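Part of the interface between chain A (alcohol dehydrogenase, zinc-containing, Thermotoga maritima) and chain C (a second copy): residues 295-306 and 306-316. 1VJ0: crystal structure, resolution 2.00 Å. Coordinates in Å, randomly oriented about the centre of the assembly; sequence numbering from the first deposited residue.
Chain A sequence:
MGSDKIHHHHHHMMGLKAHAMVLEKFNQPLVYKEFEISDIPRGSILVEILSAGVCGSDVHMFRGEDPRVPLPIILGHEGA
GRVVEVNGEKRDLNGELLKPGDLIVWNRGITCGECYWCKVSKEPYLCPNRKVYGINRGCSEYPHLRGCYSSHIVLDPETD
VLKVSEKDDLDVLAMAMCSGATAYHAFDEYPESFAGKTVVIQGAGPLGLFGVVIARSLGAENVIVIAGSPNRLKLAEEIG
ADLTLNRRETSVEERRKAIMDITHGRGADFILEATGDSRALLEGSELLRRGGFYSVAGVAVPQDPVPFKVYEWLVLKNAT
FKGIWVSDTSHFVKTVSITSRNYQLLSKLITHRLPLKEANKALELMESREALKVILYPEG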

# COMPACT_ATOMS: atom_id res chain seq x y z
N SER A 295 -13.96 8.86 2.57
CA SER A 295 -14.18 8.79 1.15
C SER A 295 -15.39 9.62 0.84
O SER A 295 -16.46 9.36 1.38
CB SER A 295 -14.45 7.36 0.64
OG SER A 295 -13.22 6.63 0.53
N VAL A 296 -15.22 10.58 -0.05
CA VAL A 296 -16.27 11.48 -0.44
C VAL A 296 -16.71 11.14 -1.86
O VAL A 296 -16.00 11.41 -2.83
CB VAL A 296 -15.82 12.94 -0.31
CG1 VAL A 296 -16.94 13.84 -0.64
CG2 VAL A 296 -15.32 13.20 1.10
N ALA A 297 -17.90 10.58 -1.98
CA ALA A 297 -18.37 10.01 -3.27
C ALA A 297 -19.75 10.49 -3.71
O ALA A 297 -20.13 10.21 -4.82
CB ALA A 297 -18.34 8.51 -3.23
N GLY A 298 -20.50 11.21 -2.87
CA GLY A 298 -21.92 11.49 -3.22
C GLY A 298 -22.11 12.81 -3.93
O GLY A 298 -22.96 12.94 -4.80
N VAL A 299 -21.35 13.83 -3.52
CA VAL A 299 -21.45 15.15 -4.15
C VAL A 299 -21.17 15.02 -5.64
O VAL A 299 -20.10 14.56 -6.07
CB VAL A 299 -20.51 16.15 -3.53
CG1 VAL A 299 -20.63 17.47 -4.22
CG2 VAL A 299 -20.77 16.28 -2.00
N ALA A 300 -22.15 15.43 -6.42
CA ALA A 300 -22.18 15.18 -7.86
C ALA A 300 -22.31 16.43 -8.76
O ALA A 300 -22.32 16.32 -9.98
CB ALA A 300 -23.27 14.20 -8.18
N VAL A 301 -22.40 17.61 -8.17
CA VAL A 301 -22.47 18.85 -8.96
C VAL A 301 -21.78 19.96 -8.17
O VAL A 301 -21.67 19.87 -6.95
CB VAL A 301 -23.92 19.36 -9.21
CG1 VAL A 301 -24.73 18.39 -10.14
CG2 VAL A 301 -24.65 19.67 -7.91
N PRO A 302 -21.31 21.00 -8.87
CA PRO A 302 -20.70 22.12 -8.20
C PRO A 302 -21.69 22.68 -7.18
O PRO A 302 -22.87 22.76 -7.49
CB PRO A 302 -20.45 23.11 -9.31
CG PRO A 302 -20.42 22.35 -10.51
CD PRO A 302 -21.27 21.14 -10.32
N GLN A 303 -21.21 23.04 -5.99
CA GLN A 303 -22.09 23.52 -4.94
C GLN A 303 -21.38 24.67 -4.25
O GLN A 303 -20.15 24.83 -4.41
CB GLN A 303 -22.38 22.39 -3.95
CG GLN A 303 -23.49 21.44 -4.42
CD GLN A 303 -23.68 20.21 -3.53
OE1 GLN A 303 -22.90 19.94 -2.63
NE2 GLN A 303 -24.73 19.48 -3.78
N ASP A 304 -22.10 25.45 -3.46
CA ASP A 304 -21.41 26.46 -2.66
C ASP A 304 -20.31 25.80 -1.88
O ASP A 304 -20.41 24.64 -1.48
CB ASP A 304 -22.33 27.13 -1.66
CG ASP A 304 -23.46 27.86 -2.33
OD1 ASP A 304 -23.31 28.29 -3.50
OD2 ASP A 304 -24.53 28.05 -1.73
N PRO A 305 -19.23 26.52 -1.69
CA PRO A 305 -18.16 26.05 -0.83
C PRO A 305 -18.61 25.91 0.62
O PRO A 305 -19.48 26.67 1.06
CB PRO A 305 -17.08 27.15 -0.98
CG PRO A 305 -17.74 28.27 -1.48
CD PRO A 305 -18.90 27.81 -2.32
N VAL A 306 -18.04 24.96 1.33
CA VAL A 306 -18.34 24.77 2.75
C VAL A 306 -17.18 25.27 3.59
O VAL A 306 -16.04 25.25 3.13
CB VAL A 306 -18.61 23.28 3.12
CG1 VAL A 306 -19.87 22.79 2.39
CG2 VAL A 306 -17.43 22.40 2.82
N VAL C 306 -11.88 27.82 5.82
CA VAL C 306 -11.73 28.29 4.44
C VAL C 306 -12.85 27.70 3.60
O VAL C 306 -13.34 26.60 3.90
CB VAL C 306 -10.36 27.94 3.85
CG1 VAL C 306 -9.31 28.57 4.71
CG2 VAL C 306 -10.14 26.41 3.77
N PRO C 307 -13.23 28.41 2.55
CA PRO C 307 -14.30 27.95 1.69
C PRO C 307 -13.77 26.84 0.82
O PRO C 307 -12.80 27.03 0.04
CB PRO C 307 -14.71 29.18 0.88
CG PRO C 307 -13.54 30.12 0.91
CD PRO C 307 -12.64 29.68 2.08
N PHE C 308 -14.33 25.67 1.00
CA PHE C 308 -13.79 24.50 0.33
C PHE C 308 -14.79 24.02 -0.71
O PHE C 308 -15.97 23.80 -0.41
CB PHE C 308 -13.45 23.45 1.37
CG PHE C 308 -12.61 22.30 0.83
CD1 PHE C 308 -13.20 21.33 0.01
CD2 PHE C 308 -11.27 22.17 1.18
CE1 PHE C 308 -12.48 20.22 -0.49
CE2 PHE C 308 -10.52 21.11 0.64
CZ PHE C 308 -11.16 20.12 -0.23
N LYS C 309 -14.32 23.88 -1.94
CA LYS C 309 -15.18 23.40 -3.05
C LYS C 309 -15.09 21.89 -3.11
O LYS C 309 -14.17 21.36 -3.71
CB LYS C 309 -14.76 23.96 -4.39
CG LYS C 309 -14.62 25.47 -4.50
CD LYS C 309 -14.61 25.85 -6.02
CE LYS C 309 -13.71 27.06 -6.32
NZ LYS C 309 -14.25 28.02 -7.36
N VAL C 310 -16.03 21.22 -2.48
CA VAL C 310 -16.02 19.76 -2.35
C VAL C 310 -16.07 19.05 -3.73
O VAL C 310 -15.28 18.17 -3.98
CB VAL C 310 -17.14 19.29 -1.45
CG1 VAL C 310 -17.24 17.73 -1.42
CG2 VAL C 310 -16.88 19.84 -0.02
N TYR C 311 -16.98 19.46 -4.60
CA TYR C 311 -17.05 18.85 -5.93
C TYR C 311 -15.77 19.00 -6.71
O TYR C 311 -15.14 18.02 -7.11
CB TYR C 311 -18.19 19.42 -6.73
CG TYR C 311 -18.37 18.72 -8.04
CD1 TYR C 311 -18.70 17.36 -8.08
CD2 TYR C 311 -18.18 19.38 -9.24
CE1 TYR C 311 -18.89 16.69 -9.26
CE2 TYR C 311 -18.36 18.69 -10.48
CZ TYR C 311 -18.73 17.35 -10.46
OH TYR C 311 -18.92 16.59 -11.61
N GLU C 312 -15.38 20.24 -6.92
CA GLU C 312 -14.24 20.57 -7.76
C GLU C 312 -12.92 20.09 -7.23
O GLU C 312 -12.13 19.55 -7.98
CB GLU C 312 -14.17 22.07 -8.03
CG GLU C 312 -15.36 22.62 -8.82
CD GLU C 312 -16.49 23.14 -7.92
OE1 GLU C 312 -16.66 22.67 -6.77
OE2 GLU C 312 -17.19 24.06 -8.37
N TRP C 313 -12.67 20.26 -5.94
CA TRP C 313 -11.36 19.98 -5.42
C TRP C 313 -11.16 18.57 -4.91
O TRP C 313 -10.03 18.12 -4.84
CB TRP C 313 -11.01 20.94 -4.28
CG TRP C 313 -10.93 22.36 -4.70
CD1 TRP C 313 -10.95 22.84 -5.96
CD2 TRP C 313 -10.83 23.49 -3.84
NE1 TRP C 313 -10.89 24.21 -5.94
CE2 TRP C 313 -10.81 24.63 -4.65
CE3 TRP C 313 -10.77 23.65 -2.45
CZ2 TRP C 313 -10.76 25.93 -4.12
CZ3 TRP C 313 -10.70 24.96 -1.94
CH2 TRP C 313 -10.71 26.05 -2.76
N LEU C 314 -12.23 17.90 -4.50
CA LEU C 314 -12.13 16.50 -4.00
C LEU C 314 -12.68 15.49 -4.97
O LEU C 314 -11.96 14.61 -5.39
CB LEU C 314 -12.87 16.29 -2.67
CG LEU C 314 -12.12 16.42 -1.36
CD1 LEU C 314 -13.13 16.25 -0.22
CD2 LEU C 314 -10.92 15.47 -1.26
N VAL C 315 -13.97 15.57 -5.20
CA VAL C 315 -14.74 14.53 -5.88
C VAL C 315 -14.33 14.39 -7.38
O VAL C 315 -13.85 13.31 -7.81
CB VAL C 315 -16.25 14.69 -5.75
CG1 VAL C 315 -16.97 13.61 -6.50
CG2 VAL C 315 -16.73 14.59 -4.31
N LEU C 316 -14.53 15.46 -8.15
CA LEU C 316 -14.21 15.45 -9.56
C LEU C 316 -12.72 15.21 -9.79
O LEU C 316 -12.34 14.61 -10.79
CB LEU C 316 -14.63 16.79 -10.18
CG LEU C 316 -14.39 17.01 -11.67
CD1 LEU C 316 -15.09 15.98 -12.54
CD2 LEU C 316 -14.82 18.42 -12.03
O HOH W 1 -20.91 14.71 -11.51
O HOH W 2 -18.57 22.09 -4.98
O HOH W 3 -18.51 25.50 -6.74
O HOH W 4 -18.75 22.48 -2.23

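The two stretches meet through a short piece of β-sheet at one end and a loop packed on a helix along the rest. Chain A leaves a strand at Val A296, runs through a long loop, and is in a strand again at Val A306. Chain C starts as a strand at residues 306-308 and enters a helix at Val C310, with Lys C309 at the N-cap position. The helix has a wider π-type turn at residues 311-315.

Val A306 and Phe C308 form an antiparallel, hydrogen-bonded pair, with CA atoms 5.2 Å apart. Val A306 N donates to Phe C308 O at 2.9 Å, and Phe C308 N donates to Val A306 O at 2.8 Å. Both bonds have an angle of 157° at the hydrogen, so they are close to straight. These are the only direct hydrogen bonds between the stretches. Two CA-H...O contacts flank them: Pro A305 CA lies 3.2 Å from Phe C308 O, and Pro C307 CA lies 3.5 Å from Val A306 O. Proline has no amide hydrogen to donate, but its CA-H can still face a carbonyl.

Beside the sheet, Pro A305 CB rests 3.6 Å from Pro C307 CB. The side chains of Val A306 and Phe C308 leave the sheet on the same face. The end of the Phe C308 side chain leads away, and the closest side-chain pair is Val A306 CG2 and Phe C308 CB, at 4.4 Å. Val A306 CG2 also reaches Val C310 CG2 at 3.9 Å.

Further along, valines of chain A pack against the helix. Val A296 CG1 is 4.0 Å from Val C310 CG1 and 3.8 Å from Val C315 CG2, while Val A296 CG2 touches Leu C314 CD1 at 4.0 Å. Val A299 CG2 meets Val C310 CG1 at 3.9 Å. Val C310 therefore contacts three valines of chain A. All of these side chains are buried, and their apolar branches meet in van der Waals contact.

Tyr C311 has the largest covered area of any residue here, 89 Å². The chain A loop bends around its ring. Val A301 C lies over one face, and Val A299 O sits at the edge, 3.7 Å from Tyr C311 CD1. Pro A302 CD packs 3.7 Å from Tyr C311 CD2.

Water carries the polar links in this region. Water 1 donates to Ala A300 O at 2.6 Å and is hydrogen-bonded to Tyr C311 OH at 2.7 Å. Water 2 accepts from Gln A303 N at 3.0 Å and from Tyr C311 N at 3.1 Å. Water 3 donates to Gln A303 O at 2.9 Å and to Glu C312 OE2 at 2.5 Å, tying a carboxylate to a backbone carbonyl. Water 4 accepts from Val C310 N at 3.0 Å. Waters 2 and 4 thus give two amides of the helix's first turn an acceptor.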